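Peptide/nickel transport system substrate-binding protein (Listeria monocytogenes serotype 1/2a, PDB 5KZT) binds peptides, one of which it holds in this structure, and probably delivers them for uptake as the substrate-binding component of an oligopeptide transporter. Local coordinates at residues 413-425 with 438-450. Numbering follows the deposited sequence.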
loop_
_atom_site.group_PDB
_atom_site.type_symbol
_atom_site.label_atom_id
_atom_site.label_comp_id
_atom_site.label_asym_id
_atom_site.label_seq_id
_atom_site.Cartn_x
_atom_site.Cartn_y
_atom_site.Cartn_z
ATOM N N ASP A 413 0.038 12.826 -7.307
ATOM C CA ASP A 413 1.168 11.924 -7.553
ATOM C C ASP A 413 1.048 11.294 -8.943
ATOM O O ASP A 413 1.973 11.426 -9.764
ATOM C CB ASP A 413 1.264 10.852 -6.458
ATOM C CG ASP A 413 2.455 9.941 -6.638
ATOM O OD1 ASP A 413 3.600 10.437 -6.474
ATOM O OD2 ASP A 413 2.252 8.724 -6.952
ATOM N N GLN A 414 -0.092 10.675 -9.234
ATOM C CA GLN A 414 -0.327 10.071 -10.562
ATOM C C GLN A 414 -0.149 11.082 -11.702
ATOM O O GLN A 414 0.383 10.724 -12.755
ATOM C CB GLN A 414 -1.731 9.454 -10.690
ATOM C CG GLN A 414 -1.986 8.196 -9.858
ATOM C CD GLN A 414 -1.065 7.049 -10.262
ATOM O OE1 GLN A 414 -1.007 6.687 -11.450
ATOM N NE2 GLN A 414 -0.294 6.509 -9.296
ATOM N N ASN A 415 -0.595 12.321 -11.476
ATOM C CA ASN A 415 -0.503 13.402 -12.469
ATOM C C ASN A 415 0.871 14.089 -12.543
ATOM O O ASN A 415 1.082 14.946 -13.401
ATOM C CB ASN A 415 -1.567 14.485 -12.185
ATOM C CG ASN A 415 -2.993 13.988 -12.367
ATOM O OD1 ASN A 415 -3.250 13.010 -13.073
ATOM N ND2 ASN A 415 -3.939 14.680 -11.735
ATOM N N GLN A 416 1.798 13.724 -11.657
ATOM C CA GLN A 416 3.069 14.436 -11.492
ATOM C C GLN A 416 2.922 15.928 -11.225
ATOM O O GLN A 416 3.759 16.738 -11.620
ATOM C CB GLN A 416 4.014 14.150 -12.667
ATOM C CG GLN A 416 4.786 12.884 -12.422
ATOM C CD GLN A 416 5.683 12.495 -13.550
ATOM O OE1 GLN A 416 5.309 11.700 -14.388
ATOM N NE2 GLN A 416 6.895 13.032 -13.558
ATOM N N ASP A 417 1.871 16.283 -10.504
ATOM C CA ASP A 417 1.569 17.663 -10.218
ATOM C C ASP A 417 2.004 17.925 -8.785
ATOM O O ASP A 417 1.191 18.158 -7.901
ATOM C CB ASP A 417 0.069 17.893 -10.454
ATOM C CG ASP A 417 -0.295 19.341 -10.600
ATOM O OD1 ASP A 417 0.506 20.147 -11.146
ATOM O OD2 ASP A 417 -1.429 19.690 -10.190
ATOM N N TYR A 418 3.308 17.879 -8.570
ATOM C CA TYR A 418 3.916 18.087 -7.254
ATOM C C TYR A 418 5.420 18.317 -7.473
ATOM O O TYR A 418 5.938 18.048 -8.564
ATOM C CB TYR A 418 3.638 16.883 -6.312
ATOM C CG TYR A 418 4.437 15.632 -6.607
ATOM C CD1 TYR A 418 4.044 14.769 -7.627
ATOM C CD2 TYR A 418 5.577 15.304 -5.862
ATOM C CE1 TYR A 418 4.786 13.634 -7.952
ATOM C CE2 TYR A 418 6.299 14.135 -6.137
ATOM C CZ TYR A 418 5.892 13.309 -7.188
ATOM O OH TYR A 418 6.590 12.182 -7.510
ATOM N N ASP A 419 6.113 18.858 -6.477
ATOM C CA ASP A 419 7.566 19.029 -6.558
ATOM C C ASP A 419 8.273 17.902 -5.814
ATOM O O ASP A 419 9.097 17.167 -6.369
ATOM C CB ASP A 419 7.990 20.367 -5.960
ATOM C CG ASP A 419 7.459 21.555 -6.711
ATOM O OD1 ASP A 419 7.088 21.442 -7.905
ATOM O OD2 ASP A 419 7.439 22.639 -6.091
ATOM N N PHE A 420 7.954 17.796 -4.535
ATOM C CA PHE A 420 8.390 16.690 -3.711
ATOM C C PHE A 420 7.335 16.417 -2.653
ATOM O O PHE A 420 6.509 17.290 -2.365
ATOM C CB PHE A 420 9.835 16.842 -3.184
ATOM C CG PHE A 420 10.071 17.930 -2.149
ATOM C CD1 PHE A 420 9.522 19.192 -2.247
ATOM C CD2 PHE A 420 10.946 17.684 -1.095
ATOM C CE1 PHE A 420 9.794 20.172 -1.291
ATOM C CE2 PHE A 420 11.229 18.660 -0.141
ATOM C CZ PHE A 420 10.655 19.907 -0.242
ATOM N N SER A 421 7.351 15.201 -2.108
ATOM C CA SER A 421 6.259 14.750 -1.264
ATOM C C SER A 421 6.691 13.695 -0.276
ATOM O O SER A 421 7.739 13.064 -0.441
ATOM C CB SER A 421 5.136 14.181 -2.139
ATOM O OG SER A 421 5.512 12.938 -2.747
ATOM N N MET A 422 5.869 13.527 0.749
ATOM C CA MET A 422 6.039 12.472 1.740
ATOM C C MET A 422 5.167 11.330 1.254
ATOM O O MET A 422 3.946 11.477 1.187
ATOM C CB MET A 422 5.547 12.944 3.099
ATOM C CG MET A 422 5.553 11.867 4.176
ATOM S SD MET A 422 7.232 11.494 4.736
ATOM C CE MET A 422 7.488 12.889 5.800
ATOM N N SER A 423 5.772 10.208 0.903
ATOM C CA SER A 423 4.989 9.040 0.481
ATOM C C SER A 423 5.379 7.823 1.254
ATOM O O SER A 423 6.384 7.812 1.929
ATOM C CB SER A 423 5.157 8.806 -0.997
ATOM O OG SER A 423 4.937 10.035 -1.704
ATOM N N GLY A 424 4.554 6.796 1.180
ATOM C CA GLY A 424 4.875 5.547 1.852
ATOM C C GLY A 424 4.433 4.352 1.065
ATOM O O GLY A 424 3.454 4.428 0.304
ATOM N N TRP A 425 5.146 3.243 1.270
ATOM C CA TRP A 425 4.797 1.992 0.651
ATOM C C TRP A 425 4.824 0.894 1.669
ATOM O O TRP A 425 5.805 0.750 2.403
ATOM C CB TRP A 425 5.756 1.670 -0.489
ATOM C CG TRP A 425 5.307 0.536 -1.334
ATOM C CD1 TRP A 425 5.793 -0.741 -1.325
ATOM C CD2 TRP A 425 4.300 0.573 -2.330
ATOM N NE1 TRP A 425 5.141 -1.508 -2.255
ATOM C CE2 TRP A 425 4.223 -0.727 -2.897
ATOM C CE3 TRP A 425 3.452 1.576 -2.814
ATOM C CZ2 TRP A 425 3.327 -1.048 -3.924
ATOM C CZ3 TRP A 425 2.555 1.261 -3.827
ATOM C CH2 TRP A 425 2.506 -0.043 -4.378
ATOM N N LEU A 438 8.734 -0.410 -7.895
ATOM C CA LEU A 438 8.088 0.890 -8.027
ATOM C C LEU A 438 8.826 1.876 -8.940
ATOM O O LEU A 438 8.198 2.687 -9.616
ATOM C CB LEU A 438 7.956 1.536 -6.646
ATOM C CG LEU A 438 7.172 0.759 -5.583
ATOM C CD1 LEU A 438 7.188 1.511 -4.250
ATOM C CD2 LEU A 438 5.750 0.461 -6.015
ATOM N N PHE A 439 10.152 1.806 -8.964
ATOM C CA PHE A 439 10.940 2.889 -9.559
ATOM C C PHE A 439 11.593 2.544 -10.897
ATOM O O PHE A 439 12.491 3.250 -11.353
ATOM C CB PHE A 439 11.935 3.381 -8.509
ATOM C CG PHE A 439 11.246 3.848 -7.253
ATOM C CD1 PHE A 439 10.475 5.010 -7.275
ATOM C CD2 PHE A 439 11.292 3.088 -6.087
ATOM C CE1 PHE A 439 9.794 5.441 -6.145
ATOM C CE2 PHE A 439 10.605 3.516 -4.946
ATOM C CZ PHE A 439 9.864 4.695 -4.975
ATOM N N VAL A 440 11.101 1.477 -11.531
ATOM C CA VAL A 440 11.410 1.217 -12.926
ATOM C C VAL A 440 10.878 2.367 -13.796
ATOM O O VAL A 440 9.908 3.042 -13.431
ATOM C CB VAL A 440 10.865 -0.155 -13.429
ATOM C CG1 VAL A 440 11.441 -1.292 -12.591
ATOM C CG2 VAL A 440 9.343 -0.184 -13.430
ATOM N N THR A 441 11.545 2.592 -14.931
ATOM C CA THR A 441 11.206 3.679 -15.852
ATOM C C THR A 441 9.735 3.593 -16.243
ATOM O O THR A 441 9.257 2.538 -16.639
ATOM C CB THR A 441 12.120 3.641 -17.123
ATOM O OG1 THR A 441 13.489 3.827 -16.738
ATOM C CG2 THR A 441 11.740 4.716 -18.145
ATOM N N ASP A 442 9.028 4.719 -16.122
ATOM C CA ASP A 442 7.629 4.843 -16.517
ATOM C C ASP A 442 6.667 3.935 -15.720
ATOM O O ASP A 442 5.517 3.740 -16.137
ATOM C CB ASP A 442 7.452 4.631 -18.038
ATOM C CG ASP A 442 8.106 5.718 -18.875
ATOM O OD1 ASP A 442 8.067 6.901 -18.483
ATOM O OD2 ASP A 442 8.646 5.390 -19.955
ATOM N N GLY A 443 7.114 3.412 -14.582
ATOM C CA GLY A 443 6.259 2.579 -13.763
ATOM C C GLY A 443 5.102 3.392 -13.198
ATOM O O GLY A 443 5.251 4.591 -12.884
ATOM N N ALA A 444 3.948 2.751 -13.041
ATOM C CA ALA A 444 2.746 3.464 -12.572
ATOM C C ALA A 444 2.848 4.021 -11.149
ATOM O O ALA A 444 2.108 4.947 -10.805
ATOM C CB ALA A 444 1.513 2.579 -12.698
ATOM N N GLN A 445 3.738 3.456 -10.329
ATOM C CA GLN A 445 4.076 3.994 -9.007
ATOM C C GLN A 445 5.398 4.760 -8.918
ATOM O O GLN A 445 5.851 5.082 -7.820
ATOM C CB GLN A 445 4.064 2.853 -7.976
ATOM C CG GLN A 445 2.680 2.246 -7.724
ATOM C CD GLN A 445 1.674 3.246 -7.179
ATOM O OE1 GLN A 445 2.027 4.296 -6.628
ATOM N NE2 GLN A 445 0.416 2.940 -7.343
ATOM N N ASN A 446 5.999 5.078 -10.061
ATOM C CA ASN A 446 7.234 5.875 -10.124
ATOM C C ASN A 446 6.803 7.340 -10.020
ATOM O O ASN A 446 6.921 7.931 -8.949
ATOM C CB ASN A 446 8.003 5.555 -11.415
ATOM C CG ASN A 446 9.284 6.357 -11.580
ATOM O OD1 ASN A 446 9.365 7.544 -11.257
ATOM N ND2 ASN A 446 10.276 5.721 -12.151
ATOM N N ARG A 447 6.267 7.900 -11.113
ATOM C CA ARG A 447 5.692 9.255 -11.127
ATOM C C ARG A 447 6.660 10.347 -10.678
ATOM O O ARG A 447 6.267 11.336 -10.070
ATOM C CB ARG A 447 4.407 9.304 -10.277
ATOM C CG ARG A 447 3.380 8.255 -10.637
ATOM C CD ARG A 447 2.849 8.438 -12.051
ATOM N NE ARG A 447 1.913 7.366 -12.395
ATOM C CZ ARG A 447 1.428 7.109 -13.611
ATOM N NH1 ARG A 447 1.774 7.844 -14.678
ATOM N NH2 ARG A 447 0.592 6.082 -13.762
ATOM N N MET A 448 7.934 10.138 -10.973
ATOM C CA MET A 448 8.960 11.105 -10.673
ATOM C C MET A 448 9.755 11.464 -11.919
ATOM O O MET A 448 10.631 12.321 -11.840
ATOM C CB MET A 448 9.906 10.503 -9.636
ATOM C CG MET A 448 9.262 10.311 -8.286
ATOM S SD MET A 448 10.436 9.731 -7.054
ATOM C CE MET A 448 11.202 8.318 -7.824
ATOM N N SER A 449 9.448 10.825 -13.055
ATOM C CA SER A 449 10.326 10.819 -14.231
ATOM C C SER A 449 11.755 10.402 -13.866
ATOM O O SER A 449 12.737 10.927 -14.399
ATOM C CB SER A 449 10.275 12.159 -14.980
ATOM O OG SER A 449 8.969 12.409 -15.470
ATOM N N TYR A 450 11.856 9.437 -12.952
ATOM C CA TYR A 450 13.126 8.831 -12.622
ATOM C C TYR A 450 13.322 7.671 -13.581
ATOM O O TYR A 450 12.458 6.806 -13.701
ATOM C CB TYR A 450 13.162 8.328 -11.185
ATOM C CG TYR A 450 14.358 7.431 -10.914
ATOM C CD1 TYR A 450 15.650 7.943 -10.896
ATOM C CD2 TYR A 450 14.191 6.057 -10.714
ATOM C CE1 TYR A 450 16.732 7.125 -10.656
ATOM C CE2 TYR A 450 15.268 5.229 -10.478
ATOM C CZ TYR A 450 16.533 5.762 -10.459
ATOM O OH TYR A 450 17.593 4.924 -10.231
HETATM O O HOH W 1 0.255 7.094 -6.936
HETATM O O HOH W 2 3.744 6.235 -5.502
HETATM O O HOH W 3 6.834 10.155 -16.159
#
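Arg447 lies against Gln414, their guanidinium and amide planes steeply inclined at 79°, with Gln414 O over one guanidinium face. The Gln414 chain, bent at chi2, brings its amide to Ala444: NE2 donates to Ala444 O at 3.2 Å, while Arg447 NE reaches Ala444 O at 2.9 Å from the opposite face of the carbonyl, so two side chains from different segments grip one oxygen. Gln416, placed by a Schellman motif at the helix end, extends beyond CG and sends NE2 to Ser449 OG (2.9 Å), nearly straight at 172° and in the amide plane. Tyr418 OH donates to Arg447 O at 2.7 Å, from above the carbonyl plane. At the other end, Leu438 CD2 sits over one face of Trp425, 3.5 Å from the six-membered ring centroid and 12° off its normal, a CH-pi contact. Gln445, whose NE2 bonds Asp34, meets that ring obliquely; Trp425 and Gln445 also pack on the bound peptide, and Gly424 bonds it through its backbone, so this end borders the ligand site. The contact thus joins helix 406-414 and strand 420-425, which lies between strands 264-277 and 367-374, to the loop linking helices 433-436 and 453-459.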